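Local atomic coordinates of metallo-carboxypeptidase (PDB entry 4A39), a protein that probably acts as a zinc-dependent carboxypeptidase of the M14 family, trimming residues from the C-terminal ends of peptides or proteins. Residues A[84-90]-A[117-123]; A[242-246]-A[257-261]. All coordinates share one frame; numbering follows the deposited sequence.

Interaction 1: residues A[84-90]-A[117-123]; sequences YQAVASY and EVRFAYF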
ATOM      1  N   TYR A  84      16.441  -2.424  -7.905  1.00  6.44           N
ATOM      2  CA  TYR A  84      15.035  -2.575  -8.265  1.00  5.43           C
ATOM      3  C   TYR A  84      14.862  -3.163  -9.662  1.00  4.39           C
ATOM      4  O   TYR A  84      15.514  -2.734 -10.615  1.00  7.14           O
ATOM      5  CB  TYR A  84      14.312  -1.227  -8.208  1.00  5.03           C
ATOM      6  CG  TYR A  84      12.917  -1.299  -8.786  1.00  5.34           C
ATOM      7  CD1 TYR A  84      11.865  -1.852  -8.057  1.00  4.21           C
ATOM      8  CD2 TYR A  84      12.673  -0.913 -10.103  1.00  5.05           C
ATOM      9  CE1 TYR A  84      10.601  -2.032  -8.634  1.00  3.80           C
ATOM     10  CE2 TYR A  84      11.421  -1.087 -10.687  1.00  4.00           C
ATOM     11  CZ  TYR A  84      10.394  -1.650  -9.952  1.00  2.74           C
ATOM     12  OH  TYR A  84       9.175  -1.851 -10.551  1.00  5.30           O
ATOM     13  N   GLN A  85      13.969  -4.143  -9.770  1.00  5.28           N
ATOM     14  CA  GLN A  85      13.671  -4.789 -11.043  1.00  4.20           C
ATOM     15  C   GLN A  85      12.222  -4.472 -11.403  1.00  4.71           C
ATOM     16  O   GLN A  85      11.317  -4.719 -10.607  1.00  4.72           O
ATOM     17  CB  GLN A  85      13.841  -6.309 -10.929  1.00  6.68           C
ATOM     18  CG  GLN A  85      15.213  -6.772 -10.441  1.00 10.26           C
ATOM     19  CD  GLN A  85      16.352  -6.293 -11.323  1.00 12.54           C
ATOM     20  OE1 GLN A  85      17.066  -5.346 -10.984  1.00 14.15           O
ATOM     21  NE2 GLN A  85      16.521  -6.942 -12.465  1.00 10.96           N
ATOM     22  N   ALA A  86      12.009  -3.921 -12.598  1.00  4.40           N
ATOM     23  CA  ALA A  86      10.668  -3.571 -13.065  1.00  4.83           C
ATOM     24  C   ALA A  86       9.780  -4.803 -13.210  1.00  5.54           C
ATOM     25  O   ALA A  86      10.272  -5.907 -13.430  1.00  4.97           O
ATOM     26  CB  ALA A  86      10.758  -2.847 -14.402  1.00  6.21           C
ATOM     27  N   VAL A  87       8.469  -4.599 -13.097  1.00  4.71           N
ATOM     28  CA  VAL A  87       7.512  -5.690 -13.217  1.00  6.83           C
ATOM     29  C   VAL A  87       6.790  -5.581 -14.559  1.00  7.04           C
ATOM     30  O   VAL A  87       6.540  -4.480 -15.054  1.00  6.28           O
ATOM     31  CB  VAL A  87       6.472  -5.643 -12.074  1.00  8.82           C
ATOM     32  CG1 VAL A  87       5.841  -7.004 -11.890  1.00 11.30           C
ATOM     33  CG2 VAL A  87       7.133  -5.174 -10.784  1.00 12.37           C
ATOM     34  N   ALA A  88       6.456  -6.726 -15.142  1.00  5.49           N
ATOM     35  CA  ALA A  88       5.775  -6.755 -16.432  1.00  5.27           C
ATOM     36  C   ALA A  88       4.712  -7.844 -16.462  1.00  5.67           C
ATOM     37  O   ALA A  88       4.694  -8.730 -15.610  1.00  5.67           O
ATOM     38  CB  ALA A  88       6.787  -6.991 -17.544  1.00  6.20           C
ATOM     39  N   SER A  89       3.824  -7.768 -17.450  1.00  5.76           N
ATOM     40  CA  SER A  89       2.767  -8.760 -17.605  1.00  6.70           C
ATOM     41  C   SER A  89       2.189  -8.738 -19.011  1.00  7.68           C
ATOM     42  O   SER A  89       1.965  -7.673 -19.580  1.00  7.30           O
ATOM     43  CB  SER A  89       1.642  -8.505 -16.605  1.00  6.82           C
ATOM     44  OG  SER A  89       0.577  -9.415 -16.819  1.00  6.91           O
ATOM     45  N   TYR A  90       1.942  -9.919 -19.568  1.00  6.81           N
ATOM     46  CA  TYR A  90       1.365 -10.007 -20.904  1.00  8.54           C
ATOM     47  C   TYR A  90      -0.153  -9.910 -20.831  1.00  8.68           C
ATOM     48  O   TYR A  90      -0.787  -9.364 -21.736  1.00 10.79           O
ATOM     49  CB  TYR A  90       1.722 -11.340 -21.573  1.00  7.18           C
ATOM     50  CG  TYR A  90       3.182 -11.533 -21.890  1.00  6.03           C
ATOM     51  CD1 TYR A  90       3.840 -10.694 -22.788  1.00  6.52           C
ATOM     52  CD2 TYR A  90       3.909 -12.566 -21.295  1.00  7.11           C
ATOM     53  CE1 TYR A  90       5.191 -10.882 -23.087  1.00  6.06           C
ATOM     54  CE2 TYR A  90       5.256 -12.760 -21.584  1.00  6.66           C
ATOM     55  CZ  TYR A  90       5.890 -11.917 -22.481  1.00  6.60           C
ATOM     56  OH  TYR A  90       7.225 -12.109 -22.775  1.00  9.64           O
ATOM     57  N   GLU A 117       2.077  -7.778 -27.170  1.00  9.62           N
ATOM     58  CA  GLU A 117       1.764  -6.709 -26.235  1.00  9.55           C
ATOM     59  C   GLU A 117       2.130  -7.073 -24.803  1.00  9.42           C
ATOM     60  O   GLU A 117       2.008  -8.229 -24.386  1.00  8.82           O
ATOM     61  CB  GLU A 117       0.292  -6.306 -26.338  1.00 12.57           C
ATOM     62  CG  GLU A 117      -0.719  -7.284 -25.780  1.00 17.19           C
ATOM     63  CD  GLU A 117      -2.119  -6.683 -25.755  1.00 20.17           C
ATOM     64  OE1 GLU A 117      -2.578  -6.198 -26.814  1.00 19.00           O
ATOM     65  OE2 GLU A 117      -2.756  -6.689 -24.680  1.00 22.63           O
ATOM     66  N   VAL A 118       2.589  -6.078 -24.051  1.00  6.51           N
ATOM     67  CA  VAL A 118       2.975  -6.290 -22.668  1.00  7.83           C
ATOM     68  C   VAL A 118       2.805  -5.000 -21.873  1.00  8.61           C
ATOM     69  O   VAL A 118       2.829  -3.904 -22.437  1.00  9.36           O
ATOM     70  CB  VAL A 118       4.455  -6.748 -22.585  1.00  7.96           C
ATOM     71  CG1 VAL A 118       5.385  -5.584 -22.910  1.00  7.97           C
ATOM     72  CG2 VAL A 118       4.745  -7.319 -21.218  1.00  8.83           C
ATOM     73  N   ARG A 119       2.610  -5.131 -20.565  1.00  7.82           N
ATOM     74  CA  ARG A 119       2.466  -3.974 -19.692  1.00  8.59           C
ATOM     75  C   ARG A 119       3.619  -3.964 -18.688  1.00  7.56           C
ATOM     76  O   ARG A 119       4.109  -5.022 -18.299  1.00  7.44           O
ATOM     77  CB  ARG A 119       1.143  -4.027 -18.910  1.00 10.56           C
ATOM     78  CG  ARG A 119      -0.126  -4.074 -19.751  1.00 16.81           C
ATOM     79  CD  ARG A 119      -0.734  -5.477 -19.811  1.00 18.49           C
ATOM     80  NE  ARG A 119      -1.945  -5.482 -20.625  1.00 20.38           N
ATOM     81  CZ  ARG A 119      -3.120  -5.015 -20.222  1.00 20.36           C
ATOM     82  NH1 ARG A 119      -3.258  -4.515 -19.001  1.00 21.00           N
ATOM     83  NH2 ARG A 119      -4.151  -5.019 -21.057  1.00 21.58           N
ATOM     84  N   PHE A 120       4.062  -2.770 -18.298  1.00  5.79           N
ATOM     85  CA  PHE A 120       5.114  -2.619 -17.296  1.00  5.88           C
ATOM     86  C   PHE A 120       4.580  -1.702 -16.207  1.00  5.41           C
ATOM     87  O   PHE A 120       3.815  -0.772 -16.488  1.00  4.26           O
ATOM     88  CB  PHE A 120       6.387  -1.986 -17.882  1.00  4.51           C
ATOM     89  CG  PHE A 120       7.122  -2.864 -18.846  1.00  5.44           C
ATOM     90  CD1 PHE A 120       8.091  -3.750 -18.388  1.00  5.61           C
ATOM     91  CD2 PHE A 120       6.868  -2.793 -20.211  1.00  6.76           C
ATOM     92  CE1 PHE A 120       8.799  -4.549 -19.272  1.00  6.36           C
ATOM     93  CE2 PHE A 120       7.573  -3.587 -21.106  1.00  6.46           C
ATOM     94  CZ  PHE A 120       8.542  -4.467 -20.634  1.00  6.76           C
ATOM     95  N   ALA A 121       4.966  -1.973 -14.965  1.00  4.62           N
ATOM     96  CA  ALA A 121       4.532  -1.145 -13.846  1.00  4.33           C
ATOM     97  C   ALA A 121       5.558  -1.190 -12.723  1.00  4.93           C
ATOM     98  O   ALA A 121       6.408  -2.080 -12.686  1.00  5.40           O
ATOM     99  CB  ALA A 121       3.170  -1.604 -13.333  1.00  6.10           C
ATOM    100  N   TYR A 122       5.474  -0.229 -11.810  1.00  3.84           N
ATOM    101  CA  TYR A 122       6.410  -0.155 -10.692  1.00  3.20           C
ATOM    102  C   TYR A 122       6.092  -1.256  -9.679  1.00  3.25           C
ATOM    103  O   TYR A 122       6.972  -1.717  -8.945  1.00  3.83           O
ATOM    104  CB  TYR A 122       6.337   1.239 -10.057  1.00  3.74           C
ATOM    105  CG  TYR A 122       7.408   1.543  -9.028  1.00  3.29           C
ATOM    106  CD1 TYR A 122       8.712   1.051  -9.170  1.00  3.43           C
ATOM    107  CD2 TYR A 122       7.126   2.354  -7.930  1.00  4.41           C
ATOM    108  CE1 TYR A 122       9.706   1.359  -8.240  1.00  3.15           C
ATOM    109  CE2 TYR A 122       8.110   2.667  -6.996  1.00  3.68           C
ATOM    110  CZ  TYR A 122       9.396   2.168  -7.154  1.00  4.51           C
ATOM    111  OH  TYR A 122      10.369   2.475  -6.224  1.00  5.93           O
ATOM    112  N   PHE A 123       4.827  -1.661  -9.645  1.00  3.03           N
ATOM    113  CA  PHE A 123       4.362  -2.751  -8.785  1.00  3.71           C
ATOM    114  C   PHE A 123       3.060  -3.266  -9.393  1.00  4.09           C
ATOM    115  O   PHE A 123       2.404  -2.547 -10.146  1.00  3.92           O
ATOM    116  CB  PHE A 123       4.094  -2.282  -7.347  1.00  3.48           C
ATOM    117  CG  PHE A 123       3.961  -3.417  -6.361  1.00  3.96           C
ATOM    118  CD1 PHE A 123       5.094  -4.018  -5.819  1.00  2.73           C
ATOM    119  CD2 PHE A 123       2.708  -3.914  -6.011  1.00  2.39           C
ATOM    120  CE1 PHE A 123       4.978  -5.097  -4.945  1.00  2.84           C
ATOM    121  CE2 PHE A 123       2.582  -4.996  -5.137  1.00  2.58           C
ATOM    122  CZ  PHE A 123       3.719  -5.586  -4.605  1.00  4.21           C
TER

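Interaction 2: residues A[242-246]-A[257-261]; sequences AWLEP and VQQEM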
ATOM      1  N   ALA A 242      -1.212  15.159   6.776  1.00  6.15           N
ATOM      2  CA  ALA A 242      -2.398  15.971   7.045  1.00  6.57           C
ATOM      3  C   ALA A 242      -3.188  15.562   8.279  1.00  7.87           C
ATOM      4  O   ALA A 242      -4.311  16.025   8.475  1.00  8.08           O
ATOM      5  CB  ALA A 242      -3.321  15.950   5.831  1.00  8.89           C
ATOM      6  N   TRP A 243      -2.612  14.719   9.129  1.00  7.85           N
ATOM      7  CA  TRP A 243      -3.356  14.276  10.297  1.00  6.58           C
ATOM      8  C   TRP A 243      -3.401  15.239  11.475  1.00  8.32           C
ATOM      9  O   TRP A 243      -4.298  15.157  12.313  1.00  7.21           O
ATOM     10  CB  TRP A 243      -2.858  12.898  10.728  1.00  5.85           C
ATOM     11  CG  TRP A 243      -3.225  11.864   9.708  1.00  4.73           C
ATOM     12  CD1 TRP A 243      -2.689  11.720   8.459  1.00  5.98           C
ATOM     13  CD2 TRP A 243      -4.274  10.892   9.809  1.00  4.73           C
ATOM     14  NE1 TRP A 243      -3.340  10.721   7.775  1.00  4.74           N
ATOM     15  CE2 TRP A 243      -4.317  10.196   8.578  1.00  5.00           C
ATOM     16  CE3 TRP A 243      -5.182  10.541  10.816  1.00  5.99           C
ATOM     17  CZ2 TRP A 243      -5.232   9.172   8.328  1.00  5.03           C
ATOM     18  CZ3 TRP A 243      -6.095   9.520  10.567  1.00  5.10           C
ATOM     19  CH2 TRP A 243      -6.113   8.848   9.333  1.00  4.72           C
ATOM     20  N   LEU A 244      -2.452  16.161  11.539  1.00  9.69           N
ATOM     21  CA  LEU A 244      -2.448  17.123  12.629  1.00 12.10           C
ATOM     22  C   LEU A 244      -3.442  18.240  12.313  1.00 11.96           C
ATOM     23  O   LEU A 244      -4.088  18.784  13.211  1.00 14.86           O
ATOM     24  CB  LEU A 244      -1.043  17.702  12.819  1.00 14.22           C
ATOM     25  CG  LEU A 244      -0.805  18.560  14.061  1.00 16.75           C
ATOM     26  CD1 LEU A 244      -1.156  17.766  15.319  1.00 15.64           C
ATOM     27  CD2 LEU A 244       0.653  19.000  14.090  1.00 16.40           C
ATOM     28  N   GLU A 245      -3.572  18.567  11.031  1.00 12.31           N
ATOM     29  CA  GLU A 245      -4.478  19.626  10.593  1.00 12.77           C
ATOM     30  C   GLU A 245      -5.203  19.264   9.293  1.00 12.10           C
ATOM     31  O   GLU A 245      -4.923  19.831   8.231  1.00 11.16           O
ATOM     32  CB  GLU A 245      -3.694  20.927  10.406  1.00 14.24           C
ATOM     33  CG  GLU A 245      -2.951  21.377  11.653  1.00 17.86           C
ATOM     34  CD  GLU A 245      -2.037  22.559  11.404  1.00 20.02           C
ATOM     35  OE1 GLU A 245      -1.115  22.437  10.570  1.00 22.87           O
ATOM     36  OE2 GLU A 245      -2.235  23.613  12.046  1.00 23.44           O
ATOM     37  N   PRO A 246      -6.152  18.316   9.363  1.00 11.42           N
ATOM     38  CA  PRO A 246      -6.915  17.883   8.190  1.00 11.77           C
ATOM     39  C   PRO A 246      -7.883  18.951   7.690  1.00 12.51           C
ATOM     40  O   PRO A 246      -8.257  19.863   8.429  1.00 14.68           O
ATOM     41  CB  PRO A 246      -7.625  16.626   8.685  1.00 11.98           C
ATOM     42  CG  PRO A 246      -7.862  16.931  10.121  1.00 12.43           C
ATOM     43  CD  PRO A 246      -6.550  17.547  10.556  1.00 11.75           C
ATOM     44  N   VAL A 257     -12.003   9.996   7.808  1.00  8.77           N
ATOM     45  CA  VAL A 257     -11.587   8.963   8.750  1.00  7.53           C
ATOM     46  C   VAL A 257     -11.492   9.467  10.183  1.00  7.61           C
ATOM     47  O   VAL A 257     -11.940   8.786  11.106  1.00  7.27           O
ATOM     48  CB  VAL A 257     -10.243   8.334   8.329  1.00  7.20           C
ATOM     49  CG1 VAL A 257      -9.808   7.288   9.349  1.00  8.26           C
ATOM     50  CG2 VAL A 257     -10.394   7.694   6.956  1.00  8.39           C
ATOM     51  N   GLN A 258     -10.926  10.654  10.377  1.00  6.45           N
ATOM     52  CA  GLN A 258     -10.809  11.200  11.726  1.00  6.62           C
ATOM     53  C   GLN A 258     -12.172  11.421  12.382  1.00  7.97           C
ATOM     54  O   GLN A 258     -12.316  11.236  13.588  1.00  7.66           O
ATOM     55  CB  GLN A 258     -10.005  12.505  11.717  1.00  7.95           C
ATOM     56  CG  GLN A 258      -8.498  12.273  11.603  1.00  8.55           C
ATOM     57  CD  GLN A 258      -7.673  13.517  11.888  1.00 10.65           C
ATOM     58  OE1 GLN A 258      -8.070  14.373  12.682  1.00 11.15           O
ATOM     59  NE2 GLN A 258      -6.503  13.608  11.261  1.00  9.55           N
ATOM     60  N   GLN A 259     -13.171  11.808  11.597  1.00  8.65           N
ATOM     61  CA  GLN A 259     -14.502  12.024  12.158  1.00  8.79           C
ATOM     62  C   GLN A 259     -15.105  10.704  12.629  1.00  9.04           C
ATOM     63  O   GLN A 259     -15.742  10.637  13.685  1.00  9.47           O
ATOM     64  CB  GLN A 259     -15.423  12.676  11.122  1.00 11.84           C
ATOM     65  CG  GLN A 259     -15.066  14.121  10.803  1.00 14.91           C
ATOM     66  CD  GLN A 259     -15.217  15.042  12.007  1.00 20.40           C
ATOM     67  OE1 GLN A 259     -14.872  16.222  11.945  1.00 22.86           O
ATOM     68  NE2 GLN A 259     -15.740  14.507  13.106  1.00 23.91           N
ATOM     69  N   GLU A 260     -14.903   9.653  11.839  1.00  8.79           N
ATOM     70  CA  GLU A 260     -15.428   8.338  12.176  1.00  8.02           C
ATOM     71  C   GLU A 260     -14.690   7.766  13.382  1.00  9.17           C
ATOM     72  O   GLU A 260     -15.288   7.092  14.225  1.00 10.05           O
ATOM     73  CB  GLU A 260     -15.300   7.389  10.980  1.00  9.15           C
ATOM     74  CG  GLU A 260     -16.180   7.762   9.789  1.00 11.62           C
ATOM     75  CD  GLU A 260     -17.658   7.814  10.141  1.00 13.67           C
ATOM     76  OE1 GLU A 260     -18.135   6.900  10.846  1.00 15.15           O
ATOM     77  OE2 GLU A 260     -18.346   8.762   9.705  1.00 15.92           O
ATOM     78  N   MET A 261     -13.390   8.031  13.471  1.00  7.79           N
ATOM     79  CA  MET A 261     -12.611   7.532  14.600  1.00  9.04           C
ATOM     80  C   MET A 261     -13.078   8.195  15.886  1.00 10.39           C
ATOM     81  O   MET A 261     -13.235   7.540  16.913  1.00 11.14           O
ATOM     82  CB  MET A 261     -11.118   7.807  14.405  1.00  9.22           C
ATOM     83  CG  MET A 261     -10.464   7.028  13.277  1.00 10.37           C
ATOM     84  SD  MET A 261      -8.683   7.344  13.204  1.00  8.13           S
ATOM     85  CE  MET A 261      -8.101   5.824  12.428  1.00  6.84           C
TER

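Interaction 1: residues A[84-90]-A[117-123]
Tyr84 and Tyr122 meet just beyond one end of the antiparallel strand pair 87-89 and 118-121, inside the N-terminal beta domain of this cytosolic carboxypeptidase. The edge of the Tyr122 ring is turned to one face of the Tyr84 ring, an edge-to-face pair with centroids 4.8 Å apart and planes at 60°. With CG anti to the backbone nitrogen (chi1 171°), the Tyr84 ring reaches across, and Tyr84 OH donates to Tyr122 O at 2.7 Å from above the carbonyl plane. Tyr122 OH is held by Gln50, and its ring also stacks on Phe351. Val87 forms a hydrogen-bonded pair with Ala121: Val87 N bonds to Ala121 O, and Ala121 N to Val87 O at 3.0 Å. Ala88 faces Phe120 in the non-hydrogen-bonded pair between. Ala88 CB lies 3.6 Å from Phe120 CD1. Ser89 repeats the two-bond pattern with Arg119, while its OG turns to Gly92 and Arg94. Tyr90 sits just past the strand, its OH bonded to Glu114 N. Tyr90 CD1 rests 3.8 Å from Val118 CG2, and Glu117 O lies at the ring edge, near its plane, 3.5 Å from Tyr90 CD1.

Interaction 2: residues A[242-246]-A[257-261]
Gln258 carries the polar part of this contact with Trp243, which joins the loop 242-246 to helix 252-264. Gln258 NE2 donates to the backbone carbonyl Trp243 O at 2.9 Å. The bond is moderately bent, with an N-H...O angle of 149°. The nitrogen meets the carbonyl well to one side, at a C=O...N angle of 110°, and is tilted 17° from its plane. The Gln258 side chain is extended beyond CG, which carries the amide from the helix to the loop. A buried side-chain amide thus grips a loop carbonyl.

Van der Waals contacts to the indole and Pro246 accompany that bond. The aliphatic part of Gln258 runs beside the indole, with Gln258 CG 3.8 Å from Trp243 CZ3. The amide lies alongside the indole at a small angle, and Gln258 NE2 comes 3.4 Å from Trp243 CE3. Pro246 approaches the same amide with its ring, and Pro246 CG is 3.6 Å from Gln258 OE1. The amide is therefore flanked by both the indole and the proline.

Purely apolar contacts lie at the rim of the indole, near its plane. Val257 CG1 is 4.0 Å from Trp243 CH2, and Met261 SD is 4.3 Å from Trp243 CZ3. At the other end of the indole, NE1 is hydrogen-bonded to Gln179, next in sequence to the zinc ligand His180. Ala332 and Val336 of helix 332-340 also pack on Trp243.

This is loop-on-helix packing around a buried tryptophan in the zinc carboxypeptidase domain, near the metal and ligand site: the Trp243 side chain lies about 8 Å from the bound (2-guanidinoethylmercapto)succinic acid.

From the N terminus, the chain first meets interaction 1. It closes a 26-residue excursion that includes strands 96-103 and 106-111, and joins neighbouring strands 87-89 and 118-121 in the nine-stranded sheet of the N-terminal domain. The chain then enters the carboxypeptidase domain. There interaction 2 closes a shorter connection of ten residues, half of it the first part of helix 252-264, and fastens segment 242-246 to that helix. The two contacts are in series, neither nested nor crossed. The centres of interactions 1 and 2 are about 35 Å apart. Each places one aromatic side chain in the region of the zinc site: that of Tyr122 lies about 11 Å and that of Trp243 about 10 Å from the zinc ion.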